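Local structure of protein DOA1 (Saccharomyces cerevisiae, 3ODT) at residues D273-I281 against I291-W299. The protein probably binds ubiquitin through its WD40 beta-propeller domain and is linked to the turnover of F-box proteins. Sequence-based numbering, arbitrary orientation. Where two conformers were deposited one is given.
Sequences DCMSNGDII and IFSQEKSRW
Arg298 grips the carboxylate of Asp279 side-on with two nitrogens, forming a salt bridge. Its NE donates to OD2 of Asp279 at 2.9 Å on the syn side. Its NH2 reaches OD1 of Asp279 at 3.0 Å from above one face of the carboxylate, in a nearly straight bond. Both oxygens lie close to the guanidinium plane, yet the carboxylate is turned 39° from it. From the other face Ser293 OG, swung toward Asp279 by a chi1 of -173°, donates to the same OD1 at 2.7 Å, and two donors clamp this oxygen. Asn277 ND2 lies over one guanidinium face of Arg298 and Glu295 CB over the other, both toward the rim, the amide nearly parallel to the guanidinium (10°). Replacing Asp279 with an alanine would probably leave the Arg298 guanidinium without its counter-charge and less firmly held in its orientation, and Ser293 OG without its acceptor. These residues sit where strands 280-284 and 289-293 of one four-stranded WD40 propeller blade part; strand 9-14, from the N-terminal end of the chain, completes its outer edge. Ile280 and Phe292 form an antiparallel hydrogen-bonded pair there, with Phe292 N donating to Ile280 O at 2.8 Å. In the second shell, Ser293 OG accepts from Glu295 N in an ST turn, while Asn277 OD1 accepts from Asp279 N at 3.0 Å, an Asx turn that probably steadies the backbone carrying the carboxylate.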
ATOM      1  N   ASP A 273      -0.074   5.335  -4.175  1.00  6.98           N
ATOM      2  CA  ASP A 273      -0.438   4.347  -5.181  1.00  6.01           C
ATOM      3  C   ASP A 273      -0.348   5.032  -6.532  1.00  7.51           C
ATOM      4  O   ASP A 273      -0.288   6.250  -6.608  1.00 13.39           O
ATOM      5  CB  ASP A 273      -1.833   3.778  -4.933  1.00  8.01           C
ATOM      6  CG  ASP A 273      -2.047   2.408  -5.602  1.00  9.95           C
ATOM      7  OD1 ASP A 273      -1.102   1.626  -5.617  1.00 23.63           O
ATOM      8  OD2 ASP A 273      -3.138   2.109  -6.078  1.00 10.87           O
ATOM      9  N   CYS A 274      -0.310   4.201  -7.571  0.54  8.06           N
ATOM     10  CA  CYS A 274      -0.102   4.630  -8.956  0.54  9.43           C
ATOM     11  C   CYS A 274      -1.299   4.279  -9.862  0.54 11.74           C
ATOM     12  O   CYS A 274      -1.699   3.115  -9.971  0.54 14.83           O
ATOM     13  CB  CYS A 274       1.177   3.976  -9.523  0.54 13.11           C
ATOM     14  SG  CYS A 274       2.720   4.350  -8.572  0.54 10.71           S
HETATM   15  N   MSE A 275      -1.876   5.298 -10.493  0.54  9.77           N
HETATM   16  CA  MSE A 275      -2.823   5.095 -11.571  0.54  8.76           C
HETATM   17  C   MSE A 275      -2.147   4.445 -12.760  0.54  9.67           C
HETATM   18  O   MSE A 275      -0.918   4.520 -12.922  0.54  6.57           O
HETATM   19  CB  MSE A 275      -3.411   6.425 -12.034  0.54 10.14           C
HETATM   20  CG  MSE A 275      -4.809   6.681 -11.575  0.54 30.01           C
HETATM   21 SE   MSE A 275      -5.222   8.538 -11.867  0.54 15.61          SE
HETATM   22  CE  MSE A 275      -4.659   9.076 -10.106  0.54  6.41           C
ATOM     23  N   SER A 276      -2.950   3.835 -13.622  1.00  8.76           N
ATOM     24  CA  SER A 276      -2.402   3.251 -14.839  1.00  7.08           C
ATOM     25  C   SER A 276      -1.770   4.263 -15.765  1.00  5.85           C
ATOM     26  O   SER A 276      -0.924   3.887 -16.583  1.00  8.36           O
ATOM     27  CB  SER A 276      -3.493   2.480 -15.594  1.00 11.19           C
ATOM     28  OG  SER A 276      -4.363   3.334 -16.318  1.00  9.01           O
ATOM     29  N   ASN A 277      -2.196   5.537 -15.657  1.00  7.86           N
ATOM     30  CA  ASN A 277      -1.697   6.586 -16.533  1.00  8.07           C
ATOM     31  C   ASN A 277      -0.434   7.242 -15.979  1.00  7.82           C
ATOM     32  O   ASN A 277       0.050   8.234 -16.514  1.00 10.84           O
ATOM     33  CB  ASN A 277      -2.776   7.626 -16.811  1.00 11.16           C
ATOM     34  CG  ASN A 277      -3.218   8.360 -15.567  1.00 10.23           C
ATOM     35  OD1 ASN A 277      -2.636   8.239 -14.503  1.00  8.66           O
ATOM     36  ND2 ASN A 277      -4.279   9.106 -15.702  1.00  8.66           N
ATOM     37  N   GLY A 278       0.068   6.691 -14.878  1.00  8.26           N
ATOM     38  CA  GLY A 278       1.265   7.188 -14.245  1.00  8.10           C
ATOM     39  C   GLY A 278       1.050   8.192 -13.112  1.00  8.60           C
ATOM     40  O   GLY A 278       1.989   8.518 -12.411  1.00  8.55           O
ATOM     41  N   ASP A 279      -0.165   8.694 -12.932  1.00  7.04           N
ATOM     42  CA  ASP A 279      -0.396   9.662 -11.876  1.00  6.25           C
ATOM     43  C   ASP A 279      -0.205   9.016 -10.513  1.00  7.80           C
ATOM     44  O   ASP A 279      -0.455   7.820 -10.338  1.00  9.95           O
ATOM     45  CB  ASP A 279      -1.785  10.293 -11.993  1.00  7.47           C
ATOM     46  CG  ASP A 279      -1.878  11.299 -13.134  1.00 11.65           C
ATOM     47  OD1 ASP A 279      -0.984  11.350 -14.004  1.00 10.11           O
ATOM     48  OD2 ASP A 279      -2.889  12.057 -13.147  1.00 11.26           O
ATOM     49  N   ILE A 280       0.238   9.817  -9.561  1.00  7.35           N
ATOM     50  CA  ILE A 280       0.556   9.330  -8.223  1.00  8.48           C
ATOM     51  C   ILE A 280      -0.473   9.837  -7.219  1.00  6.71           C
ATOM     52  O   ILE A 280      -0.770  11.030  -7.188  1.00  8.46           O
ATOM     53  CB  ILE A 280       1.976   9.746  -7.776  1.00  6.85           C
ATOM     54  CG1 ILE A 280       3.024   9.081  -8.675  1.00  9.35           C
ATOM     55  CG2 ILE A 280       2.185   9.342  -6.342  1.00  9.74           C
ATOM     56  CD1 ILE A 280       4.428   9.629  -8.498  1.00  9.15           C
ATOM     57  N   ILE A 281      -1.046   8.917  -6.448  1.00  6.80           N
ATOM     58  CA  ILE A 281      -2.003   9.243  -5.386  1.00  7.45           C
ATOM     59  C   ILE A 281      -1.253   9.169  -4.062  1.00  7.31           C
ATOM     60  O   ILE A 281      -0.456   8.252  -3.846  1.00  7.45           O
ATOM     61  CB  ILE A 281      -3.152   8.227  -5.326  1.00  7.20           C
ATOM     62  CG1 ILE A 281      -3.717   7.953  -6.719  1.00  8.77           C
ATOM     63  CG2 ILE A 281      -4.216   8.716  -4.371  1.00  7.68           C
ATOM     64  CD1 ILE A 281      -4.498   6.644  -6.846  1.00  9.84           C
ATOM     65  N   ILE A 291      -3.250  14.133  -5.741  1.00  7.04           N
ATOM     66  CA  ILE A 291      -2.905  13.457  -6.977  1.00  7.01           C
ATOM     67  C   ILE A 291      -1.862  14.311  -7.662  1.00  7.36           C
ATOM     68  O   ILE A 291      -2.020  15.535  -7.731  1.00  8.06           O
ATOM     69  CB  ILE A 291      -4.124  13.276  -7.865  1.00 10.78           C
ATOM     70  CG1 ILE A 291      -5.159  12.417  -7.129  1.00 13.75           C
ATOM     71  CG2 ILE A 291      -3.740  12.644  -9.166  1.00  9.20           C
ATOM     72  CD1 ILE A 291      -6.400  12.292  -7.861  1.00 16.34           C
ATOM     73  N   PHE A 292      -0.772  13.682  -8.065  1.00  6.20           N
ATOM     74  CA  PHE A 292       0.291  14.331  -8.836  1.00  6.42           C
ATOM     75  C   PHE A 292       0.355  13.735 -10.239  1.00  7.12           C
ATOM     76  O   PHE A 292       0.085  12.560 -10.409  1.00  7.45           O
ATOM     77  CB  PHE A 292       1.642  14.120  -8.129  1.00  8.12           C
ATOM     78  CG  PHE A 292       1.782  14.922  -6.880  1.00  9.12           C
ATOM     79  CD1 PHE A 292       1.252  14.459  -5.691  1.00  9.81           C
ATOM     80  CD2 PHE A 292       2.424  16.141  -6.897  1.00  9.32           C
ATOM     81  CE1 PHE A 292       1.352  15.213  -4.536  1.00 11.49           C
ATOM     82  CE2 PHE A 292       2.515  16.904  -5.743  1.00 10.16           C
ATOM     83  CZ  PHE A 292       1.978  16.444  -4.573  1.00 10.24           C
ATOM     84  N   SER A 293       0.746  14.549 -11.222  1.00  7.77           N
ATOM     85  CA  SER A 293       0.827  14.118 -12.595  1.00  8.95           C
ATOM     86  C   SER A 293       2.028  14.716 -13.301  1.00  9.54           C
ATOM     87  O   SER A 293       2.454  15.829 -12.994  1.00  9.32           O
ATOM     88  CB  SER A 293      -0.447  14.518 -13.333  1.00  9.37           C
ATOM     89  OG  SER A 293      -0.470  13.975 -14.642  1.00  9.76           O
ATOM     90  N   GLN A 294       2.561  13.961 -14.255  1.00 10.33           N
ATOM     91  CA  GLN A 294       3.568  14.477 -15.171  1.00 10.32           C
ATOM     92  C   GLN A 294       2.921  15.232 -16.328  1.00 10.96           C
ATOM     93  O   GLN A 294       3.615  15.933 -17.075  1.00 15.05           O
ATOM     94  CB  GLN A 294       4.416  13.330 -15.708  1.00 11.68           C
ATOM     95  CG  GLN A 294       5.345  12.748 -14.680  1.00 11.92           C
ATOM     96  CD  GLN A 294       6.188  11.655 -15.250  1.00 13.38           C
ATOM     97  OE1 GLN A 294       5.656  10.654 -15.734  1.00 17.60           O
ATOM     98  NE2 GLN A 294       7.520  11.835 -15.231  1.00 16.32           N
ATOM     99  N   GLU A 295       1.603  15.117 -16.449  1.00 11.56           N
ATOM    100  CA  GLU A 295       0.902  15.693 -17.585  1.00 10.50           C
ATOM    101  C   GLU A 295       0.409  17.069 -17.255  1.00 16.08           C
ATOM    102  O   GLU A 295      -0.447  17.244 -16.405  1.00 13.90           O
ATOM    103  CB  GLU A 295      -0.270  14.833 -17.994  1.00 13.85           C
ATOM    104  CG  GLU A 295       0.141  13.541 -18.640  1.00 24.79           C
ATOM    105  CD  GLU A 295       0.903  13.740 -19.939  1.00 35.86           C
ATOM    106  OE1 GLU A 295       0.574  14.675 -20.724  1.00 30.54           O
ATOM    107  OE2 GLU A 295       1.846  12.953 -20.172  1.00 39.02           O
ATOM    108  N   LYS A 296       0.931  18.049 -17.980  1.00 15.82           N
ATOM    109  CA  LYS A 296       0.627  19.434 -17.682  1.00 19.42           C
ATOM    110  C   LYS A 296      -0.871  19.742 -17.806  1.00 18.48           C
ATOM    111  O   LYS A 296      -1.397  20.581 -17.065  1.00 15.64           O
ATOM    112  CB  LYS A 296       1.468  20.350 -18.566  1.00 23.41           C
ATOM    113  CG  LYS A 296       1.303  21.823 -18.219  1.00 29.31           C
ATOM    114  CD  LYS A 296       2.334  22.692 -18.946  1.00 36.32           C
ATOM    115  CE  LYS A 296       2.120  24.177 -18.652  1.00 41.24           C
ATOM    116  NZ  LYS A 296       3.409  24.908 -18.440  1.00 53.97           N
ATOM    117  N   SER A 297      -1.569  19.033 -18.691  1.00 17.04           N
ATOM    118  CA  SER A 297      -3.009  19.221 -18.871  1.00 18.80           C
ATOM    119  C   SER A 297      -3.786  18.965 -17.588  1.00 18.83           C
ATOM    120  O   SER A 297      -4.905  19.442 -17.438  1.00 23.97           O
ATOM    121  CB  SER A 297      -3.549  18.294 -19.961  1.00 25.76           C
ATOM    122  OG  SER A 297      -3.308  16.933 -19.637  1.00 28.55           O
ATOM    123  N   ARG A 298      -3.171  18.218 -16.672  1.00 17.93           N
ATOM    124  CA  ARG A 298      -3.766  17.846 -15.397  1.00 20.96           C
ATOM    125  C   ARG A 298      -3.180  18.579 -14.174  1.00 16.68           C
ATOM    126  O   ARG A 298      -3.546  18.280 -13.060  1.00 16.84           O
ATOM    127  CB  ARG A 298      -3.614  16.325 -15.191  1.00 19.86           C
ATOM    128  CG  ARG A 298      -4.387  15.510 -16.191  1.00 27.12           C
ATOM    129  CD  ARG A 298      -4.785  14.156 -15.651  1.00 26.24           C
ATOM    130  NE  ARG A 298      -3.684  13.201 -15.664  1.00 15.53           N
ATOM    131  CZ  ARG A 298      -3.217  12.609 -16.759  1.00 19.34           C
ATOM    132  NH1 ARG A 298      -3.694  12.903 -17.960  1.00 21.50           N
ATOM    133  NH2 ARG A 298      -2.238  11.742 -16.661  1.00 14.14           N
ATOM    134  N   TRP A 299      -2.287  19.541 -14.373  1.00 15.26           N
ATOM    135  CA  TRP A 299      -1.762  20.328 -13.265  1.00 19.25           C
ATOM    136  C   TRP A 299      -2.776  21.327 -12.692  1.00 18.94           C
ATOM    137  O   TRP A 299      -3.448  22.047 -13.415  1.00 19.31           O
ATOM    138  CB  TRP A 299      -0.507  21.082 -13.703  1.00 20.48           C
ATOM    139  CG  TRP A 299       0.665  20.190 -14.014  1.00 11.74           C
ATOM    140  CD1 TRP A 299       0.740  18.838 -13.855  1.00 14.32           C
ATOM    141  CD2 TRP A 299       1.918  20.598 -14.557  1.00 14.17           C
ATOM    142  NE1 TRP A 299       1.972  18.380 -14.249  1.00 13.69           N
ATOM    143  CE2 TRP A 299       2.716  19.442 -14.692  1.00 14.60           C
ATOM    144  CE3 TRP A 299       2.456  21.835 -14.929  1.00 18.19           C
ATOM    145  CZ2 TRP A 299       4.016  19.486 -15.191  1.00 17.32           C
ATOM    146  CZ3 TRP A 299       3.750  21.878 -15.414  1.00 17.67           C
ATOM    147  CH2 TRP A 299       4.516  20.711 -15.541  1.00 20.30           C
TER